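Local coordinates for putative sugar ABC transporter (PDB 5ULB), which probably serves as the periplasmic sugar-binding component of an ABC transporter and holds a 5-methylseleno-ribofuranose, consistent with a methylthioribose-binding protein, at residues G195-L198 and A199-K203; F323-P326 and W327-T330. All coordinates share one frame; numbering follows the deposited sequence.

Contact 1 (195-203) and contact 2 (323-330) are both local, each formed within one continuous run of chain, on opposite sides of the chain's centre. Their centres are about 53 Å apart, their nearest atoms about 40 Å, and they do not touch. Contact 1 closes the C-terminal end of helix 186-200; its centre lies about 29 Å from the centre of the chain. Contact 2 covers the entry into helix 327-335, and its centre lies about 24 Å from the centre of the chain. The pocket of the bound selenoribose is lined by residues such as Asn33, Asp107, Arg159 and Asp238. One contact ends a helix and the other begins one, and neither contributes a residue to the pocket.

Contact 1 (G195-L198 and A199-K203); sequences GAVL and AKYPK
Val197 and Tyr201 meet one helical turn apart, where helix 186-200 comes to its end. The apolar part is small: CG1 of Val197 lies 3.8 Å from CD2 of Tyr201, and the two side chains pass at a slant. Val197 has CG1 opposite its backbone N (chi1 178°), the branch position that leads toward the ring. The same atom, CD2 of Tyr201, stands 3.4 Å from O of Val197, which meets the ring obliquely, so both the methyl and the carbonyl of the valine border the tyrosine.

Backbone hydrogen bonds make up the second group. Ala199 N donates to Gly195 O at 3.1 Å, and Lys200 N reaches Ala196 O at 3.2 Å; the N-H...O angles, 139° and 143°, describe bent bonds. Tyr201 N still points to Val197 O, but this bond is weak. Weak i to i-3 bonds, of the 3-10 kind, run beside them, from Ala199 N to Ala196 O and from Lys200 N to Val197 O, so that the carbonyls of Ala196 and Val197 each take two donors. Tyr201 then leaves helical backbone angles, and Pro202, which has no N-H to give, follows.

The polar group concerns the terminal carbonyls. Leu198 O and Tyr201 O are 3.1 Å apart, two acceptors that cannot bond each other; Arg229 answers both, NH1 bonding the former and NH2 the latter. Lys200, bent at chi3, forms a salt bridge with Glu177. Val197 and Tyr201 pack on the outermost strand 173-179, while Leu198 turns to Ile206 and Ile232 in the loops preceding strands 208-211 and 233-237.

Contact 2 (F323-P326 and W327-T330); sequences FNSP and WFAT
Ser325 touches both Trp327 and Phe328 in a local contact where the loop after helix 295-299 turns into the C-terminal helix 327-335. Its CB is the common atom. It sits over the indole, 3.7 Å from the centroid of the five-membered ring of Trp327, and over the benzene ring of Phe328, 4.0 Å from that centroid. The approaches lie 25° and 15° off the respective ring normals, which identifies both as CH-pi contacts. Trp327 carries CG between its backbone N and carbonyl carbon (chi1 48°), folding the indole back over the serine that precedes the helix. Phe328 in turn sets CD1 over the same indole face, towards the rim.

The backbone makes the first turn. Phe328 N donates to Ser325 O at 3.0 Å in a fairly straight bond; Ala329 N reaches Pro326 O only weakly. A water donates to Ser325 O at 2.7 Å and accepts from Ala329 N, bridging a pair too far apart for a direct bond. Just before this, the chain makes an inverse gamma turn at Asn324, closed by a weak bond from Ser325 N to Phe323 O. Ser325 N, the donor of that turn, lies over one face of the Phe328 ring, and Phe323 O stands 3.1 Å from CE2 of Phe328. ND2 of Asn324 comes in at the rim of that ring, 3.4 Å from CD2 of Phe328, its amide turned steeply to the ring plane.

Glu280 receives hydrogen bonds from Ser325 OG and Trp327 NE1, one at each carboxylate oxygen. Phe323, Asn324, Trp327 and Phe328 all rest against helix 262-278, and Thr330 OG1 bonds Ala7 O in the N-terminal segment.

Contact 1 (G195-L198 and A199-K203)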
# COMPACT_ATOMS: atom_id res chain seq x y z
N GLY A 195 -15.49 -15.07 -11.45
CA GLY A 195 -16.58 -16.02 -11.70
C GLY A 195 -16.53 -16.60 -13.11
O GLY A 195 -16.78 -17.81 -13.30
N ALA A 196 -16.22 -15.76 -14.12
CA ALA A 196 -16.17 -16.28 -15.46
C ALA A 196 -14.94 -17.19 -15.67
O ALA A 196 -15.06 -18.20 -16.41
CB ALA A 196 -16.13 -15.11 -16.47
N VAL A 197 -13.80 -16.90 -15.03
CA VAL A 197 -12.62 -17.76 -15.15
C VAL A 197 -12.94 -19.13 -14.48
O VAL A 197 -12.56 -20.20 -15.01
CB VAL A 197 -11.39 -17.09 -14.54
CG1 VAL A 197 -10.24 -18.04 -14.65
CG2 VAL A 197 -11.04 -15.96 -15.41
N LEU A 198 -13.66 -19.11 -13.35
CA LEU A 198 -14.06 -20.34 -12.67
C LEU A 198 -14.95 -21.22 -13.58
O LEU A 198 -14.93 -22.47 -13.54
CB LEU A 198 -14.78 -20.04 -11.42
CG LEU A 198 -13.96 -19.37 -10.31
CD1 LEU A 198 -14.85 -18.98 -9.13
CD2 LEU A 198 -12.87 -20.30 -9.77
N ALA A 199 -15.74 -20.55 -14.42
CA ALA A 199 -16.59 -21.31 -15.36
C ALA A 199 -15.84 -21.94 -16.49
O ALA A 199 -16.24 -22.98 -17.04
CB ALA A 199 -17.66 -20.39 -15.88
N LYS A 200 -14.73 -21.30 -16.90
CA LYS A 200 -13.87 -21.85 -17.95
C LYS A 200 -13.00 -23.02 -17.46
O LYS A 200 -12.68 -23.92 -18.28
CB LYS A 200 -12.94 -20.77 -18.52
CG LYS A 200 -13.62 -19.76 -19.36
CD LYS A 200 -12.71 -18.80 -20.13
CE LYS A 200 -11.70 -18.16 -19.26
NZ LYS A 200 -10.92 -17.25 -20.13
N TYR A 201 -12.71 -23.03 -16.14
CA TYR A 201 -11.80 -24.05 -15.56
C TYR A 201 -12.49 -24.63 -14.34
O TYR A 201 -12.36 -24.13 -13.22
CB TYR A 201 -10.51 -23.32 -15.15
CG TYR A 201 -9.70 -22.73 -16.22
CD1 TYR A 201 -9.01 -23.54 -17.10
CD2 TYR A 201 -9.68 -21.38 -16.46
CE1 TYR A 201 -8.27 -22.98 -18.16
CE2 TYR A 201 -8.89 -20.80 -17.44
CZ TYR A 201 -8.26 -21.60 -18.32
OH TYR A 201 -7.45 -21.04 -19.31
N PRO A 202 -13.32 -25.63 -14.61
CA PRO A 202 -14.14 -26.26 -13.50
C PRO A 202 -13.28 -26.91 -12.40
O PRO A 202 -12.03 -27.05 -12.51
CB PRO A 202 -14.97 -27.27 -14.20
CG PRO A 202 -15.02 -26.86 -15.62
CD PRO A 202 -13.63 -26.27 -15.90
N LYS A 203 -13.95 -27.27 -11.34
CA LYS A 203 -13.34 -27.82 -10.14
C LYS A 203 -12.33 -28.90 -10.51
O LYS A 203 -12.58 -29.87 -11.25
CB LYS A 203 -14.48 -28.31 -9.16
CG LYS A 203 -14.03 -28.74 -7.85
CD LYS A 203 -15.13 -29.13 -6.92
CE LYS A 203 -16.21 -28.07 -6.73
NZ LYS A 203 -17.10 -28.58 -5.64

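Contact 2 (F323-P326 and W327-T330)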
# COMPACT_ATOMS: atom_id res chain seq x y z
N PHE A 323 12.40 8.14 11.39
CA PHE A 323 12.01 9.50 11.16
C PHE A 323 11.16 10.19 12.24
O PHE A 323 10.60 11.25 11.99
CB PHE A 323 11.41 9.74 9.73
CG PHE A 323 12.11 8.95 8.67
CD1 PHE A 323 13.41 9.30 8.37
CD2 PHE A 323 11.54 7.89 8.01
CE1 PHE A 323 14.15 8.60 7.44
CE2 PHE A 323 12.26 7.18 7.07
CZ PHE A 323 13.59 7.50 6.79
N ASN A 324 11.19 9.60 13.43
CA ASN A 324 10.45 10.14 14.56
C ASN A 324 11.30 11.16 15.32
O ASN A 324 11.90 10.86 16.31
CB ASN A 324 9.99 9.03 15.48
CG ASN A 324 8.69 9.28 16.05
OD1 ASN A 324 8.50 9.04 17.21
ND2 ASN A 324 7.78 9.79 15.27
N SER A 325 11.36 12.41 14.86
CA SER A 325 12.13 13.40 15.50
C SER A 325 11.61 13.71 16.91
O SER A 325 10.38 13.64 17.17
CB SER A 325 12.05 14.68 14.65
OG SER A 325 12.67 14.52 13.41
N PRO A 326 12.53 14.07 17.82
CA PRO A 326 12.08 14.31 19.18
C PRO A 326 11.11 15.47 19.35
O PRO A 326 10.27 15.48 20.24
CB PRO A 326 13.34 14.61 19.94
CG PRO A 326 14.46 14.47 19.00
CD PRO A 326 13.99 14.06 17.72
N TRP A 327 11.18 16.45 18.47
CA TRP A 327 10.25 17.60 18.52
C TRP A 327 8.86 17.21 18.04
O TRP A 327 7.95 18.03 18.14
CB TRP A 327 10.79 18.84 17.75
CG TRP A 327 11.29 18.59 16.43
CD1 TRP A 327 12.60 18.30 16.11
CD2 TRP A 327 10.59 18.55 15.17
NE1 TRP A 327 12.77 18.02 14.78
CE2 TRP A 327 11.56 18.21 14.16
CE3 TRP A 327 9.27 18.78 14.80
CZ2 TRP A 327 11.26 18.16 12.83
CZ3 TRP A 327 8.92 18.72 13.44
CH2 TRP A 327 9.91 18.43 12.46
N PHE A 328 8.63 16.02 17.47
CA PHE A 328 7.24 15.59 17.18
C PHE A 328 6.45 15.56 18.47
O PHE A 328 5.27 15.92 18.45
CB PHE A 328 7.21 14.26 16.48
CG PHE A 328 7.72 14.24 15.04
CD1 PHE A 328 8.07 15.38 14.31
CD2 PHE A 328 7.79 13.02 14.38
CE1 PHE A 328 8.54 15.24 13.05
CE2 PHE A 328 8.26 12.91 13.08
CZ PHE A 328 8.65 14.03 12.42
N ALA A 329 7.05 15.07 19.59
CA ALA A 329 6.38 15.06 20.84
C ALA A 329 6.03 16.47 21.29
O ALA A 329 4.98 16.73 21.90
CB ALA A 329 7.15 14.31 21.91
N THR A 330 6.92 17.41 21.06
CA THR A 330 6.66 18.79 21.45
C THR A 330 5.45 19.30 20.70
O THR A 330 4.62 20.01 21.26
CB THR A 330 7.94 19.63 21.16
OG1 THR A 330 9.04 18.92 21.74
CG2 THR A 330 7.81 20.97 21.76
O HOH W 1 9.02 12.59 19.20